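Local atomic coordinates of lectin (Cicer arietinum, PDB entry 3V6N), a protein that shows hemagglutination activity and binds calcium and sodium ions in a four-bladed beta-propeller of the hemopexin fold. Residues K52-K56 with T57-T61; L150-N153 with I154-I157. All coordinates share one frame; numbering follows the deposited sequence.

Contact 1: residues K52-K56 with T57-T61; sequences KSLAK and TIFGT
The carbonyl oxygen of L54 is gripped by three groups of the residues that follow it. The shortest bond comes from the hydroxyl of T57, whose OG1 donates to L54 O over 2.8 Å. Its approach makes a C=O...donor angle of 121° and is tilted 26° from the carbonyl plane. T57 N adds a weak, bent bond to the same L54 O at 3.2 Å, and G60 CA makes a CA-H...O contact with it, at 3.2 Å. With only hydrogens on its CA, glycine lets the first turn of the helix come this close to the preceding turn.

T57 is the N-cap of that helix. A chi1 of 68° places OG1 between the backbone N and the carbonyl carbon, where it takes a weak capping bond from F59 N at 3.3 Å. Threonine suits the site because one hydroxyl can donate to the carbonyl before the helix and accept from an N-H of its first turn, while CG2 remains for packing. Beside these polar contacts the apolar side chains join: L54 CD1 meets F59 CB at 4.3 Å, and L54 CD2 approaches the F59 ring obliquely. One face of that ring is covered by I58 CG1. A water donates to A55 O (2.6 Å) and to T61 OG1.

The bent chain of K56 delivers its NZ to G100 O of the second subunit, and T61 OG1 bonds to P101 O of that subunit. Within the chain, helix 58-62 and the turn before it lie against strands 74-79, 82-87 and 96-103, with L54 and F59 both packed on I77.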
loop_
_atom_site.group_PDB
_atom_site.type_symbol
_atom_site.label_atom_id
_atom_site.label_comp_id
_atom_site.label_asym_id
_atom_site.label_seq_id
_atom_site.Cartn_x
_atom_site.Cartn_y
_atom_site.Cartn_z
ATOM N N LYS A 52 -4.502 16.484 0.952
ATOM C CA LYS A 52 -5.044 16.106 -0.359
ATOM C C LYS A 52 -4.154 15.114 -1.120
ATOM O O LYS A 52 -4.655 14.144 -1.698
ATOM C CB LYS A 52 -5.292 17.353 -1.226
ATOM C CG LYS A 52 -6.751 17.775 -1.340
ATOM C CD LYS A 52 -7.468 17.838 0.005
ATOM C CE LYS A 52 -8.875 18.429 -0.147
ATOM N NZ LYS A 52 -9.624 18.445 1.148
ATOM N N SER A 53 -2.845 15.343 -1.112
ATOM C CA SER A 53 -1.935 14.425 -1.790
ATOM C C SER A 53 -2.022 12.977 -1.248
ATOM O O SER A 53 -1.623 12.036 -1.940
ATOM C CB SER A 53 -0.491 14.940 -1.737
ATOM O OG SER A 53 0.015 14.905 -0.408
ATOM N N LEU A 54 -2.554 12.805 -0.039
ATOM C CA LEU A 54 -2.616 11.480 0.566
ATOM C C LEU A 54 -3.988 10.829 0.466
ATOM O O LEU A 54 -4.141 9.674 0.839
ATOM C CB LEU A 54 -2.128 11.493 2.035
ATOM C CG LEU A 54 -0.701 11.951 2.359
ATOM C CD1 LEU A 54 -0.360 11.818 3.844
ATOM C CD2 LEU A 54 0.325 11.215 1.510
ATOM N N ALA A 55 -4.960 11.561 -0.087
ATOM C CA ALA A 55 -6.362 11.153 -0.090
ATOM C C ALA A 55 -6.632 9.776 -0.673
ATOM O O ALA A 55 -7.439 9.041 -0.122
ATOM C CB ALA A 55 -7.243 12.199 -0.797
ATOM N N LYS A 56 -6.023 9.443 -1.802
ATOM C CA LYS A 56 -6.282 8.127 -2.405
ATOM C C LYS A 56 -5.046 7.223 -2.295
ATOM O O LYS A 56 -4.601 6.668 -3.294
ATOM C CB LYS A 56 -6.735 8.258 -3.891
ATOM C CG LYS A 56 -7.815 9.306 -4.204
ATOM C CD LYS A 56 -9.051 9.148 -3.361
ATOM C CE LYS A 56 -9.649 7.771 -3.559
ATOM N NZ LYS A 56 -9.798 7.035 -2.277
ATOM N N THR A 57 -4.475 7.123 -1.087
ATOM C CA THR A 57 -3.316 6.268 -0.812
ATOM C C THR A 57 -3.629 5.428 0.427
ATOM O O THR A 57 -4.622 5.677 1.122
ATOM C CB THR A 57 -1.983 7.060 -0.583
ATOM O OG1 THR A 57 -2.046 7.796 0.644
ATOM C CG2 THR A 57 -1.646 8.018 -1.751
ATOM N N ILE A 58 -2.788 4.432 0.707
ATOM C CA ILE A 58 -2.941 3.633 1.934
ATOM C C ILE A 58 -2.849 4.487 3.202
ATOM O O ILE A 58 -3.447 4.158 4.220
ATOM C CB ILE A 58 -1.907 2.496 2.000
ATOM C CG1 ILE A 58 -0.488 3.082 2.019
ATOM C CG2 ILE A 58 -2.173 1.509 0.860
ATOM C CD1 ILE A 58 0.640 2.094 1.846
ATOM N N PHE A 59 -2.097 5.582 3.131
ATOM C CA PHE A 59 -2.011 6.535 4.251
ATOM C C PHE A 59 -3.355 7.222 4.482
ATOM O O PHE A 59 -3.789 7.360 5.619
ATOM C CB PHE A 59 -0.887 7.545 4.018
ATOM C CG PHE A 59 0.411 6.905 3.643
ATOM C CD1 PHE A 59 1.171 6.230 4.595
ATOM C CD2 PHE A 59 0.871 6.945 2.337
ATOM C CE1 PHE A 59 2.368 5.628 4.255
ATOM C CE2 PHE A 59 2.076 6.334 1.993
ATOM C CZ PHE A 59 2.824 5.677 2.952
ATOM N N GLY A 60 -4.025 7.608 3.391
ATOM C CA GLY A 60 -5.328 8.276 3.473
ATOM C C GLY A 60 -6.381 7.315 3.992
ATOM O O GLY A 60 -7.252 7.702 4.750
ATOM N N THR A 61 -6.304 6.053 3.577
ATOM C CA THR A 61 -7.238 5.045 4.054
ATOM C C THR A 61 -6.986 4.679 5.532
ATOM O O THR A 61 -7.908 4.737 6.325
ATOM C CB THR A 61 -7.204 3.782 3.177
ATOM O OG1 THR A 61 -7.451 4.146 1.813
ATOM C CG2 THR A 61 -8.277 2.765 3.635
HETATM O O HOH W 1 -8.405 6.961 1.107
#

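Contact 2: residues L150-N153 with I154-I157; sequences LVQN and IKSI
L150 and I154 turn their side chains to one side of the chain, while Q152 and K155 turn theirs to the other; all four lie on strand 149-156, the outermost strand of a four-stranded propeller blade in a predicted hemopexin repeat. In a regular strand residues 150, 152 and 154 would share a side. Here the strand is interrupted, with V151 in a helix-like conformation (psi -28°), and the regular alternation is lost, leaving Q152 three residues from K155 yet on its side.

The apolar pair meets loosely, L150 CD1 lying 4.4 Å from I154 CG1. The L150 chain sets off with CG anti to the backbone N (chi1 -173°), which carries CD1 along the strand in the direction of I154. Branched apolar residues suit this face because loop residues lie beneath it: L150 touches F110, and I154 packs on T114 and F116.

On the other side, the extended K155 chain passes across the end of the Q152 side chain, roughly at right angles to it. Both touch Y140 of the neighbouring strand 139-144, the hairpin partner, whose backbone also pairs with K155. Long polar side chains suit this surface position because their methylenes can lie on Y140. A bound sulfate, probably from the crystallisation liquor, lies about 3 Å from the side chain of Q152.

No hydrogen bond links the two segments. N153, exposed, holds its side chain roughly across these two directions and contributes its backbone oxygen instead: the aliphatic part of K155 passes beside it, with K155 CG 3.6 Å from N153 O.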
loop_
_atom_site.group_PDB
_atom_site.type_symbol
_atom_site.label_atom_id
_atom_site.label_comp_id
_atom_site.label_asym_id
_atom_site.label_seq_id
_atom_site.Cartn_x
_atom_site.Cartn_y
_atom_site.Cartn_z
ATOM N N LEU A 150 22.943 2.692 7.801
ATOM C CA LEU A 150 22.894 2.253 9.185
ATOM C C LEU A 150 24.210 2.620 9.866
ATOM O O LEU A 150 25.268 2.170 9.455
ATOM C CB LEU A 150 22.628 0.741 9.223
ATOM C CG LEU A 150 22.366 0.016 10.539
ATOM C CD1 LEU A 150 20.946 0.302 11.048
ATOM C CD2 LEU A 150 22.571 -1.481 10.294
ATOM N N VAL A 151 24.133 3.456 10.895
ATOM C CA VAL A 151 25.318 4.036 11.540
ATOM C C VAL A 151 26.004 3.092 12.543
ATOM O O VAL A 151 27.213 3.200 12.763
ATOM C CB VAL A 151 24.976 5.378 12.227
ATOM C CG1 VAL A 151 26.037 5.754 13.259
ATOM C CG2 VAL A 151 24.806 6.484 11.186
ATOM N N GLN A 152 25.237 2.184 13.148
ATOM C CA GLN A 152 25.789 1.223 14.105
ATOM C C GLN A 152 24.877 -0.006 14.142
ATOM O O GLN A 152 23.770 0.037 13.615
ATOM C CB GLN A 152 25.888 1.864 15.509
ATOM C CG GLN A 152 24.538 2.130 16.171
ATOM C CD GLN A 152 24.556 3.184 17.282
ATOM O OE1 GLN A 152 23.678 3.186 18.144
ATOM N NE2 GLN A 152 25.534 4.086 17.258
ATOM N N ASN A 153 25.325 -1.086 14.773
ATOM C CA ASN A 153 24.455 -2.240 14.987
ATOM C C ASN A 153 23.128 -1.920 15.697
ATOM O O ASN A 153 23.056 -1.036 16.560
ATOM C CB ASN A 153 25.208 -3.322 15.758
ATOM C CG ASN A 153 26.364 -3.903 14.961
ATOM O OD1 ASN A 153 26.493 -3.670 13.750
ATOM N ND2 ASN A 153 27.225 -4.651 15.643
ATOM N N ILE A 154 22.078 -2.632 15.308
ATOM C CA ILE A 154 20.788 -2.565 15.990
ATOM C C ILE A 154 20.969 -3.039 17.440
ATOM O O ILE A 154 21.581 -4.069 17.677
ATOM C CB ILE A 154 19.734 -3.399 15.226
ATOM C CG1 ILE A 154 19.518 -2.804 13.829
ATOM C CG2 ILE A 154 18.399 -3.420 15.965
ATOM C CD1 ILE A 154 18.986 -3.793 12.813
ATOM N N LYS A 155 20.464 -2.275 18.404
ATOM C CA LYS A 155 20.718 -2.558 19.828
ATOM C C LYS A 155 19.432 -2.553 20.644
ATOM O O LYS A 155 18.426 -1.996 20.206
ATOM C CB LYS A 155 21.661 -1.505 20.408
ATOM C CG LYS A 155 23.120 -1.706 20.054
ATOM C CD LYS A 155 23.958 -0.489 20.423
ATOM C CE LYS A 155 25.450 -0.825 20.393
ATOM N NZ LYS A 155 26.297 0.383 20.173
ATOM N N SER A 156 19.471 -3.155 21.833
ATOM C CA SER A 156 18.391 -2.995 22.791
ATOM C C SER A 156 18.213 -1.487 23.138
ATOM O O SER A 156 19.199 -0.741 23.270
ATOM C CB SER A 156 18.637 -3.863 24.042
ATOM O OG SER A 156 18.530 -5.279 23.757
ATOM N N ILE A 157 16.956 -1.050 23.239
ATOM C CA ILE A 157 16.609 0.310 23.688
ATOM C C ILE A 157 17.360 0.691 24.975
ATOM O O ILE A 157 17.887 1.806 25.096
ATOM C CB ILE A 157 15.077 0.459 23.901
ATOM C CG1 ILE A 157 14.340 0.530 22.548
ATOM C CG2 ILE A 157 14.767 1.666 24.775
ATOM C CD1 ILE A 157 12.828 0.686 22.643
#

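Contacts 1 and 2 belong to different parts of the propeller rim: their centres stand 32 Å apart, their nearest atoms about 20 Å, and they do not touch. Neither supplies a ligand to the calcium ion, which is held by N7, D65, D121 and D174. Contact 1 comes nearer to a metal-binding residue: the side chain of F59 is about 7 Å from that of D65, and about 12 Å from the calcium; in contact 2 the side chain of I154 is about 11 Å from that of D121. They also differ in setting: K56, T57, I58 and T61 of contact 1 reach the second subunit, whereas no other chain of the assembly touches residues 150-157.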